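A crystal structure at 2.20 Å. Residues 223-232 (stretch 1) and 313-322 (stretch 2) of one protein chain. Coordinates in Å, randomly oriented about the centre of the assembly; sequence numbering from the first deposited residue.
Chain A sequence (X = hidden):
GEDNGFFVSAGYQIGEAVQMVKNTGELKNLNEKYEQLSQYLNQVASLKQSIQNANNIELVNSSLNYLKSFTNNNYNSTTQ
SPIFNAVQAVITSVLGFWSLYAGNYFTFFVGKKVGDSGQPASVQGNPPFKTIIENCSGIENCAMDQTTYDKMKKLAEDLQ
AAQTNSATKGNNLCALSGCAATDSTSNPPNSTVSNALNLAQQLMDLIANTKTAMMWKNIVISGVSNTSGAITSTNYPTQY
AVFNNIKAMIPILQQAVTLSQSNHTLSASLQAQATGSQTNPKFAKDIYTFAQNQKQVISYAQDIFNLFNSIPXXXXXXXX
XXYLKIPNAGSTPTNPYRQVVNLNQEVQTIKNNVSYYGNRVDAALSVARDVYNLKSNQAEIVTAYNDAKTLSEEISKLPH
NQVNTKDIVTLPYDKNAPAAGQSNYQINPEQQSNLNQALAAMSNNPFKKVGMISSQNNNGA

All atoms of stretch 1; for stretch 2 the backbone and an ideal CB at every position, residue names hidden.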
# COMPACT_ATOMS: atom_id res chain seq x y z
N GLY A 223 -14.06 26.20 -6.77
CA GLY A 223 -14.90 25.46 -5.84
C GLY A 223 -14.05 24.82 -4.77
O GLY A 223 -14.54 24.11 -3.93
N VAL A 224 -12.75 25.04 -4.80
CA VAL A 224 -11.90 24.49 -3.81
C VAL A 224 -10.97 25.56 -3.21
O VAL A 224 -10.98 25.77 -1.99
CB VAL A 224 -11.05 23.36 -4.40
CG1 VAL A 224 -9.95 22.95 -3.43
CG2 VAL A 224 -11.95 22.18 -4.80
N SER A 225 -10.17 26.25 -4.03
CA SER A 225 -9.23 27.21 -3.50
C SER A 225 -9.92 28.52 -3.18
O SER A 225 -9.34 29.40 -2.50
CB SER A 225 -8.09 27.48 -4.50
OG SER A 225 -8.64 27.95 -5.72
N ASN A 226 -11.13 28.71 -3.67
CA ASN A 226 -11.87 29.96 -3.39
C ASN A 226 -12.94 29.65 -2.37
O ASN A 226 -13.92 30.27 -2.35
CB ASN A 226 -12.49 30.50 -4.67
CG ASN A 226 -13.40 29.48 -5.33
OD1 ASN A 226 -13.32 28.23 -5.12
ND2 ASN A 226 -14.29 29.99 -6.14
N THR A 227 -12.80 28.64 -1.54
CA THR A 227 -13.82 28.43 -0.50
C THR A 227 -13.10 28.27 0.80
O THR A 227 -11.88 28.33 0.86
CB THR A 227 -14.62 27.17 -0.77
OG1 THR A 227 -13.75 26.06 -0.62
CG2 THR A 227 -15.20 27.16 -2.16
N SER A 228 -13.85 28.14 1.88
CA SER A 228 -13.26 27.95 3.19
C SER A 228 -12.54 26.60 3.18
O SER A 228 -12.81 25.70 2.38
CB SER A 228 -14.36 27.99 4.34
OG SER A 228 -15.05 26.72 4.32
N GLY A 229 -11.61 26.42 4.07
CA GLY A 229 -10.78 25.23 4.01
C GLY A 229 -9.64 25.35 3.01
O GLY A 229 -8.68 24.56 3.08
N ALA A 230 -9.70 26.33 2.10
CA ALA A 230 -8.62 26.48 1.05
C ALA A 230 -7.27 26.44 1.67
O ALA A 230 -7.06 27.01 2.74
CB ALA A 230 -8.79 27.81 0.32
N ILE A 231 -6.30 25.81 1.00
CA ILE A 231 -4.91 25.79 1.52
C ILE A 231 -4.10 26.86 0.84
O ILE A 231 -4.01 26.90 -0.41
CB ILE A 231 -4.27 24.43 1.34
CG1 ILE A 231 -5.16 23.36 1.98
CG2 ILE A 231 -2.86 24.44 1.88
CD1 ILE A 231 -4.74 21.95 1.66
N THR A 232 -3.50 27.76 1.65
CA THR A 232 -2.87 28.98 1.13
C THR A 232 -1.48 29.17 1.74
O THR A 232 -0.85 30.20 1.55
CB THR A 232 -3.71 30.25 1.47
OG1 THR A 232 -3.66 30.45 2.89
CG2 THR A 232 -5.15 30.10 1.02
N UNK A 313 -8.20 15.82 5.02
CA UNK A 313 -9.31 15.90 4.08
C UNK A 313 -9.14 16.99 3.04
O UNK A 313 -9.46 16.77 1.88
CB UNK A 313 -10.62 16.13 4.84
N UNK A 314 -8.71 18.17 3.44
CA UNK A 314 -8.61 19.26 2.51
C UNK A 314 -7.44 19.02 1.54
O UNK A 314 -7.54 19.38 0.36
CB UNK A 314 -8.44 20.58 3.26
N UNK A 315 -6.35 18.45 2.02
CA UNK A 315 -5.22 18.13 1.13
C UNK A 315 -5.63 17.04 0.15
O UNK A 315 -5.29 17.10 -1.03
CB UNK A 315 -4.00 17.69 1.93
N UNK A 316 -6.40 16.06 0.60
CA UNK A 316 -6.85 15.00 -0.26
C UNK A 316 -7.76 15.59 -1.33
O UNK A 316 -7.69 15.19 -2.52
CB UNK A 316 -7.57 13.91 0.54
N UNK A 317 -8.63 16.55 -0.93
CA UNK A 317 -9.54 17.16 -1.90
C UNK A 317 -8.74 17.83 -3.02
O UNK A 317 -9.11 17.75 -4.18
CB UNK A 317 -10.46 18.18 -1.22
N UNK A 318 -7.66 18.53 -2.68
CA UNK A 318 -6.79 19.19 -3.70
C UNK A 318 -6.20 18.11 -4.63
O UNK A 318 -6.25 18.25 -5.84
CB UNK A 318 -5.67 19.99 -3.03
N UNK A 319 -5.71 17.04 -4.05
CA UNK A 319 -5.15 15.92 -4.81
C UNK A 319 -6.20 15.34 -5.77
O UNK A 319 -5.93 15.15 -6.96
CB UNK A 319 -4.64 14.83 -3.86
N UNK A 320 -7.41 15.04 -5.29
CA UNK A 320 -8.47 14.49 -6.14
C UNK A 320 -8.84 15.44 -7.25
O UNK A 320 -9.26 15.01 -8.32
CB UNK A 320 -9.71 14.16 -5.31
N UNK A 321 -8.70 16.74 -7.01
CA UNK A 321 -9.21 17.73 -7.98
C UNK A 321 -8.06 18.37 -8.76
O UNK A 321 -8.25 19.38 -9.46
CB UNK A 321 -10.02 18.81 -7.27
N UNK A 322 -6.86 17.81 -8.63
CA UNK A 322 -5.64 18.43 -9.18
C UNK A 322 -5.80 18.68 -10.68
O UNK A 322 -5.20 19.60 -11.21
CB UNK A 322 -4.42 17.54 -8.92

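Stretch 2 begins as a helix. Stretch 1 runs beside it through two beta turns, V224 to T227 and T227 to A230, and only some positions of stretch 2 meet it. Position 313 has nothing of stretch 1 within reach of its ideal CB; many residues would fit, and it is alanine, A313.

Position 314 points toward stretch 1. Its ideal CB lies 4.0 Å from G229 O and 4.3 Å from I231 CD1, and beyond it open a backbone carbonyl, V224 O, and a hydroxyl, T227 OG1. A long side chain with an apolar stem and a polar end would suit: a donor-bearing end such as glutamine's could approach the carbonyls directly, whereas glutamate needs a mediator such as a water. The residue is E314. Its CG packs on I231 CG1 at 3.6 Å. G229 O and E314 OE2, both acceptors, lie 3.3 Å apart without a hydrogen bond, but water 1 lies 2.8 Å from E314 OE2 and 2.8 Å from V224 O, placed to bridge them. The carboxylate thus reaches the turn through this water. G229 leaves room for it: a CB there would lie 2.8 Å from E314 OE1, a clash.

Position 315 points sideways, its ideal CB 4.3 Å from I231 CD1. A side chain with an aliphatic stem would suit, whether its end is polar or not. Q315 places CG 3.5 Å from I231 CD1, while its OE1 is hydrogen-bonded elsewhere in the structure.

Position 316 is out of reach and unconstrained by stretch 1; it is Y316.

Position 317 points toward stretch 1, but its ideal CB is 5.3 Å from V224 CG1, so a medium or long flexible chain is needed for contact. K317 brushes V224 CG2 with its CG at 4.3 Å, then leads away, and its NZ makes a salt bridge, with a weak hydrogen bond, to the side chain at 320.

Position 318 points sideways, with V224 CG1 and I231 CD1 each 5.2 Å from its ideal CB. The gap between V224 and I231 favours a large apolar group, and the I231 amide beyond offers a donor; a long side chain ending in an acceptor could answer both. Y318 does so. V224 CG1 sits over one ring face, 3.9 Å from the centroid of the Y318 ring, and the hydroxyl accepts a hydrogen bond from I231 N, 3.0 Å from Y318 OH. Water 2 links Y318 OH (2.7 Å) with I231 O (2.8 Å).

Positions 319 and 320 lie out of reach, and stretch 1 sets no preference there; they are L319 and E320, whose OE1 is the partner of K317 NZ at 3.4 Å.

Position 321 points toward V224, whose CG2 is 4.6 Å from the ideal CB. Aliphatic or long polar chains suit; K321 lays CG 4.4 Å from V224 CG2 and sends its amine away.

Position 322 is again out of reach, with no preference set by stretch 1; it is A322.

Stretch 2 (313-322) AEQYKYLEKA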
# COMPACT_ATOMS: atom_id res chain seq x y z
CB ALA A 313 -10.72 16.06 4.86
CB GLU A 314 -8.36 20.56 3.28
CG GLU A 314 -8.33 21.76 2.36
CD GLU A 314 -9.67 22.10 1.71
OE1 GLU A 314 -10.71 21.79 2.33
OE2 GLU A 314 -9.67 22.70 0.60
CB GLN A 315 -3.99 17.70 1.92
CG GLN A 315 -3.42 18.85 2.72
CD GLN A 315 -2.27 18.37 3.59
OE1 GLN A 315 -1.72 17.30 3.38
NE2 GLN A 315 -1.88 19.20 4.57
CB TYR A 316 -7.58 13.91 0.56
CG TYR A 316 -7.99 12.72 -0.25
CD1 TYR A 316 -7.03 11.82 -0.73
CD2 TYR A 316 -9.32 12.47 -0.61
CE1 TYR A 316 -7.36 10.73 -1.50
CE2 TYR A 316 -9.66 11.34 -1.40
CZ TYR A 316 -8.68 10.49 -1.84
OH TYR A 316 -8.97 9.37 -2.59
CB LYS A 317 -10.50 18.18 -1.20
CG LYS A 317 -11.44 18.91 -2.10
CD LYS A 317 -12.38 17.99 -2.90
CE LYS A 317 -13.37 17.19 -2.04
NZ LYS A 317 -14.15 16.09 -2.74
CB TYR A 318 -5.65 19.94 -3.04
CG TYR A 318 -5.92 21.36 -2.73
CD1 TYR A 318 -5.33 22.39 -3.48
CD2 TYR A 318 -6.80 21.74 -1.67
CE1 TYR A 318 -5.55 23.71 -3.19
CE2 TYR A 318 -7.00 23.11 -1.40
CZ TYR A 318 -6.40 24.07 -2.15
OH TYR A 318 -6.63 25.43 -1.91
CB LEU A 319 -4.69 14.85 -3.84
CG LEU A 319 -3.94 13.65 -4.41
CD1 LEU A 319 -2.58 14.09 -5.05
CD2 LEU A 319 -3.65 12.69 -3.26
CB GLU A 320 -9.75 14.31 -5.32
CG GLU A 320 -9.72 13.07 -4.53
CD GLU A 320 -11.04 12.89 -3.83
OE1 GLU A 320 -11.53 13.95 -3.31
OE2 GLU A 320 -11.55 11.70 -3.79
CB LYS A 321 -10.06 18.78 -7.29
CG LYS A 321 -11.29 18.24 -6.60
CD LYS A 321 -12.33 17.90 -7.56
CE LYS A 321 -13.60 17.56 -6.81
NZ LYS A 321 -14.57 17.44 -7.91
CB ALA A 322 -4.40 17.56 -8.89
O HOH W 1 -11.95 24.18 0.10
O HOH W 2 -4.97 27.22 -3.04
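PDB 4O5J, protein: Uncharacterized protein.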